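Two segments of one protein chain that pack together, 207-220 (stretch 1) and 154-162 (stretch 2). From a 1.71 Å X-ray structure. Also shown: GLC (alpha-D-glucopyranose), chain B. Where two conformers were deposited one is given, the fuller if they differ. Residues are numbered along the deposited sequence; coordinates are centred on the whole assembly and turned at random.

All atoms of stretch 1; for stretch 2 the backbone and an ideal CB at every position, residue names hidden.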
# COMPACT_ATOMS: atom_id res chain seq x y z
N ASP A 207 -18.58 -11.27 -16.29
CA ASP A 207 -17.77 -10.74 -17.38
C ASP A 207 -16.58 -11.64 -17.65
O ASP A 207 -16.15 -11.75 -18.80
CB ASP A 207 -17.33 -9.32 -17.06
CG ASP A 207 -18.49 -8.42 -16.69
OD1 ASP A 207 -19.51 -8.45 -17.41
OD2 ASP A 207 -18.38 -7.68 -15.69
N LYS A 208 -16.04 -12.29 -16.61
CA LYS A 208 -14.93 -13.24 -16.74
C LYS A 208 -13.70 -12.59 -17.36
O LYS A 208 -13.08 -13.12 -18.28
CB LYS A 208 -15.35 -14.49 -17.52
CG LYS A 208 -16.69 -15.09 -17.08
CD LYS A 208 -17.36 -15.80 -18.26
CE LYS A 208 -17.61 -17.26 -17.97
NZ LYS A 208 -18.37 -17.43 -16.71
N ILE A 209 -13.35 -11.42 -16.83
CA ILE A 209 -12.16 -10.70 -17.29
C ILE A 209 -11.03 -10.73 -16.28
O ILE A 209 -9.93 -10.25 -16.60
CB ILE A 209 -12.49 -9.25 -17.69
CG1 ILE A 209 -12.84 -8.39 -16.48
CG2 ILE A 209 -13.65 -9.23 -18.69
CD1 ILE A 209 -12.79 -6.89 -16.80
N ILE A 210 -11.24 -11.27 -15.07
CA ILE A 210 -10.18 -11.47 -14.09
C ILE A 210 -10.11 -12.95 -13.75
O ILE A 210 -11.13 -13.66 -13.83
CB ILE A 210 -10.41 -10.62 -12.81
CG1 ILE A 210 -11.68 -11.07 -12.09
CG2 ILE A 210 -10.47 -9.14 -13.13
CD1 ILE A 210 -11.95 -10.32 -10.79
N PRO A 211 -8.95 -13.48 -13.36
CA PRO A 211 -8.84 -14.92 -13.10
C PRO A 211 -9.62 -15.35 -11.86
O PRO A 211 -9.87 -14.57 -10.95
CB PRO A 211 -7.33 -15.13 -12.90
CG PRO A 211 -6.67 -13.89 -13.47
CD PRO A 211 -7.66 -12.79 -13.26
N LYS A 212 -9.98 -16.64 -11.85
CA LYS A 212 -10.69 -17.18 -10.68
C LYS A 212 -9.78 -17.24 -9.46
O LYS A 212 -10.28 -17.19 -8.32
CB LYS A 212 -11.22 -18.58 -11.00
CG LYS A 212 -12.21 -18.61 -12.15
CD LYS A 212 -13.60 -18.17 -11.73
CE LYS A 212 -14.65 -18.69 -12.71
NZ LYS A 212 -16.03 -18.25 -12.38
N GLU A 213 -8.48 -17.39 -9.66
CA GLU A 213 -7.50 -17.37 -8.58
C GLU A 213 -6.41 -16.39 -8.96
O GLU A 213 -5.79 -16.53 -10.02
CB GLU A 213 -6.89 -18.76 -8.33
CG GLU A 213 -7.87 -19.92 -8.42
CD GLU A 213 -8.68 -20.10 -7.15
OE1 GLU A 213 -8.35 -19.45 -6.14
OE2 GLU A 213 -9.64 -20.91 -7.16
N CYS A 214 -6.17 -15.39 -8.11
CA CYS A 214 -5.24 -14.34 -8.50
C CYS A 214 -4.71 -13.67 -7.22
O CYS A 214 -5.29 -12.69 -6.75
CB CYS A 214 -5.91 -13.34 -9.42
SG CYS A 214 -4.79 -12.23 -10.27
N ASP A 215 -3.63 -14.22 -6.68
CA ASP A 215 -2.99 -13.57 -5.55
C ASP A 215 -2.03 -12.50 -6.06
O ASP A 215 -1.95 -12.24 -7.27
CB ASP A 215 -2.32 -14.61 -4.63
CG ASP A 215 -1.15 -15.33 -5.29
OD1 ASP A 215 -0.70 -14.96 -6.39
OD2 ASP A 215 -0.66 -16.31 -4.68
N TYR A 216 -1.31 -11.84 -5.15
CA TYR A 216 -0.48 -10.72 -5.58
C TYR A 216 0.57 -11.17 -6.58
O TYR A 216 0.75 -10.54 -7.64
CB TYR A 216 0.20 -10.05 -4.38
CG TYR A 216 1.01 -8.84 -4.82
CD1 TYR A 216 0.44 -7.57 -4.86
CD2 TYR A 216 2.34 -8.97 -5.21
CE1 TYR A 216 1.18 -6.46 -5.27
CE2 TYR A 216 3.09 -7.88 -5.63
CZ TYR A 216 2.49 -6.63 -5.66
OH TYR A 216 3.24 -5.54 -6.08
N GLU A 217 1.28 -12.26 -6.28
CA GLU A 217 2.37 -12.66 -7.16
C GLU A 217 1.85 -13.14 -8.51
O GLU A 217 2.53 -12.98 -9.53
CB GLU A 217 3.22 -13.74 -6.51
CG GLU A 217 4.50 -14.06 -7.29
CD GLU A 217 5.20 -12.80 -7.82
OE1 GLU A 217 5.38 -11.83 -7.06
OE2 GLU A 217 5.58 -12.80 -9.02
N THR A 218 0.66 -13.74 -8.54
CA THR A 218 0.09 -14.18 -9.81
C THR A 218 -0.23 -13.00 -10.71
O THR A 218 0.11 -13.01 -11.90
CB THR A 218 -1.16 -15.03 -9.55
OG1 THR A 218 -0.77 -16.25 -8.90
CG2 THR A 218 -1.88 -15.35 -10.86
N ALA A 219 -0.86 -11.95 -10.16
CA ALA A 219 -1.14 -10.76 -10.96
C ALA A 219 0.16 -10.09 -11.40
O ALA A 219 0.28 -9.65 -12.55
CB ALA A 219 -2.00 -9.77 -10.17
N ASN A 220 1.13 -10.03 -10.49
CA ASN A 220 2.44 -9.44 -10.79
C ASN A 220 3.12 -10.17 -11.94
O ASN A 220 3.57 -9.55 -12.91
CB ASN A 220 3.30 -9.50 -9.52
CG ASN A 220 4.53 -8.64 -9.60
OD1 ASN A 220 4.46 -7.46 -9.93
ND2 ASN A 220 5.68 -9.22 -9.27
N UNK A 154 -4.29 -15.05 -21.95
CA UNK A 154 -4.09 -13.66 -21.56
C UNK A 154 -5.36 -13.15 -20.92
O UNK A 154 -6.47 -13.44 -21.39
CB UNK A 154 -3.70 -12.79 -22.76
N UNK A 155 -5.21 -12.40 -19.83
CA UNK A 155 -6.33 -11.87 -19.07
C UNK A 155 -6.51 -10.39 -19.36
O UNK A 155 -5.53 -9.66 -19.56
CB UNK A 155 -6.12 -12.10 -17.57
N UNK A 156 -7.76 -9.95 -19.39
CA UNK A 156 -8.01 -8.53 -19.57
C UNK A 156 -7.53 -7.72 -18.37
O UNK A 156 -6.98 -6.63 -18.53
CB UNK A 156 -9.50 -8.28 -19.81
N UNK A 157 -7.72 -8.26 -17.17
CA UNK A 157 -7.42 -7.51 -15.95
C UNK A 157 -6.98 -8.48 -14.86
O UNK A 157 -7.61 -9.53 -14.68
CB UNK A 157 -8.63 -6.70 -15.49
N UNK A 158 -5.93 -8.12 -14.12
CA UNK A 158 -5.51 -8.89 -12.96
C UNK A 158 -5.30 -7.95 -11.79
O UNK A 158 -4.84 -6.81 -11.97
CB UNK A 158 -4.24 -9.68 -13.26
N UNK A 159 -5.62 -8.43 -10.60
CA UNK A 159 -5.20 -7.76 -9.37
C UNK A 159 -5.50 -8.68 -8.19
O UNK A 159 -6.20 -9.69 -8.31
CB UNK A 159 -5.90 -6.41 -9.21
N UNK A 160 -4.92 -8.31 -7.05
CA UNK A 160 -5.02 -9.09 -5.82
C UNK A 160 -6.36 -8.77 -5.15
O UNK A 160 -6.44 -8.20 -4.07
CB UNK A 160 -3.85 -8.79 -4.88
N UNK A 161 -7.44 -9.17 -5.83
CA UNK A 161 -8.77 -8.70 -5.46
C UNK A 161 -9.33 -9.35 -4.20
O UNK A 161 -10.39 -8.92 -3.73
CB UNK A 161 -9.74 -8.94 -6.62
N UNK A 162 -8.67 -10.36 -3.64
CA UNK A 162 -9.09 -10.89 -2.35
C UNK A 162 -8.65 -10.01 -1.18
O UNK A 162 -9.24 -10.09 -0.09
CB UNK A 162 -8.54 -12.30 -2.17
C1 GLC B . 5.33 -5.09 -1.53
C2 GLC B . 5.38 -3.61 -1.14
C3 GLC B . 4.26 -3.26 -0.16
C4 GLC B . 2.91 -3.75 -0.67
C5 GLC B . 2.98 -5.24 -1.04
C6 GLC B . 1.68 -5.72 -1.68
O1 GLC B . 5.68 -5.89 -0.40
O2 GLC B . 6.62 -3.30 -0.50
O3 GLC B . 4.27 -1.84 0.05
O4 GLC B . 1.94 -3.52 0.37
O5 GLC B . 4.02 -5.47 -2.00
O6 GLC B . 1.71 -7.14 -1.88

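Position 154 has nothing of stretch 1 within reach of its CB; the deposited residue is Arg-154.

At 155 the CA-to-CB bond points toward stretch 1, and the ideal CB lies 4.5 Å from Pro-211 CG. A proline ring beside the position invites a flat partner: an aromatic would suit best, though a long aliphatic could also cover it. The residue is Trp-155. Pro-211 CG sits 3.6 Å from the centroid of the Trp-155 five-membered ring, a CH-pi contact over the face.

At 156 the chain turns a corner with helix-like angles, -67/-39. An ideal CB would lie 3.8 Å from Ile-209 O, so a small residue fits easily. Gly-156 is found.

At 157 the angles are extended and the CB points toward stretch 1, 3.9 Å from Ile-210 CG2. A branched aliphatic such as leucine, isoleucine or valine would answer. Leu-157 packs its CG 3.8 Å from Ile-210 CG2. The backbone fixes the register: Leu-157 N donates to Ile-209 O at 3.0 Å, and Leu-157 O receives a CA-H...O contact from Ile-210 CA at 3.3 Å.

The CB at 158 points sideways, yet Ala-219 CB (3.8 Å) and Cys-214 SG (4.0 Å) lie close by. Compact apolar residues suit this, and beta-branching agrees with the extended backbone. Val-158 spreads two methyls: CG2 lies 3.7 Å from Ala-219 CB, CG1 3.9 Å from Pro-211 CG.

Position 159 points away, its CB 5.2 Å from Ala-219 CB, leaving the choice loose. Phe-159 brings its end back, and Ile-210 CG2 meets the ring edge at CE1, 4.3 Å away.

At 160 the CB is 3.9 Å from Tyr-216 CA, near the start of a helix capped by Asp-215. Small or polar residues would fit. Asn-160 places ND2 3.8 Å from Tyr-216 CB, while OD1 accepts from a water, 3.1 Å from its O, that also donates to Cys-214 O.

At 161 the CB points sideways, 4.9 Å from Ile-210 CD1, with the carbonyl of Pro-211 farther off. A long apolar side chain could use the first; one ending in a donor could use both. Tyr-161 does: Ile-210 CD1 lies over its ring face, 4.0 Å from the centroid, and Tyr-161 OH donates to Pro-211 O at 2.6 Å.

At 162 the CB points toward stretch 1 but finds nothing within 5.5 Å; Thr-162 is deposited.

Stretch 2 (154-162) RWGLVFNYT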
# COMPACT_ATOMS: atom_id res chain seq x y z
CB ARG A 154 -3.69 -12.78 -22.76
CG ARG A 154 -2.58 -13.37 -23.63
CD ARG A 154 -1.85 -12.31 -24.44
NE ARG A 154 -2.68 -11.72 -25.49
CZ ARG A 154 -2.74 -12.17 -26.74
NH1 ARG A 154 -2.02 -13.23 -27.10
NH2 ARG A 154 -3.53 -11.58 -27.62
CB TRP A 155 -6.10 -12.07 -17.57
CG TRP A 155 -6.31 -13.49 -17.20
CD1 TRP A 155 -5.35 -14.44 -17.03
CD2 TRP A 155 -7.56 -14.14 -17.02
NE1 TRP A 155 -5.94 -15.64 -16.73
CE2 TRP A 155 -7.30 -15.48 -16.72
CE3 TRP A 155 -8.89 -13.71 -17.09
CZ2 TRP A 155 -8.31 -16.41 -16.47
CZ3 TRP A 155 -9.90 -14.63 -16.84
CH2 TRP A 155 -9.60 -15.96 -16.54
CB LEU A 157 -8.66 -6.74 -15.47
CG LEU A 157 -8.57 -6.03 -14.12
CD1 LEU A 157 -7.51 -4.93 -14.16
CD2 LEU A 157 -9.93 -5.43 -13.74
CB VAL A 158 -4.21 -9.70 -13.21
CG1 VAL A 158 -4.43 -10.77 -14.30
CG2 VAL A 158 -3.05 -8.76 -13.59
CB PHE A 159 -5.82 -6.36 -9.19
CG PHE A 159 -7.33 -6.31 -9.00
CD1 PHE A 159 -8.21 -6.71 -10.00
CD2 PHE A 159 -7.85 -5.71 -7.85
CE1 PHE A 159 -9.58 -6.59 -9.82
CE2 PHE A 159 -9.22 -5.59 -7.66
CZ PHE A 159 -10.10 -6.03 -8.65
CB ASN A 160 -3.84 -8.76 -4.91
CG ASN A 160 -3.77 -9.67 -3.70
OD1 ASN A 160 -4.36 -10.75 -3.68
ND2 ASN A 160 -3.05 -9.23 -2.67
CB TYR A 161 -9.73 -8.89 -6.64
CG TYR A 161 -9.91 -10.32 -7.10
CD1 TYR A 161 -10.73 -11.21 -6.40
CD2 TYR A 161 -9.30 -10.78 -8.26
CE1 TYR A 161 -10.91 -12.50 -6.83
CE2 TYR A 161 -9.48 -12.08 -8.70
CZ TYR A 161 -10.28 -12.93 -7.99
OH TYR A 161 -10.46 -14.22 -8.44
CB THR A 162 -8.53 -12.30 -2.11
OG1 THR A 162 -7.10 -12.25 -2.12
CG2 THR A 162 -9.01 -13.29 -3.17
O HOH W 1 -6.92 -11.97 -4.99
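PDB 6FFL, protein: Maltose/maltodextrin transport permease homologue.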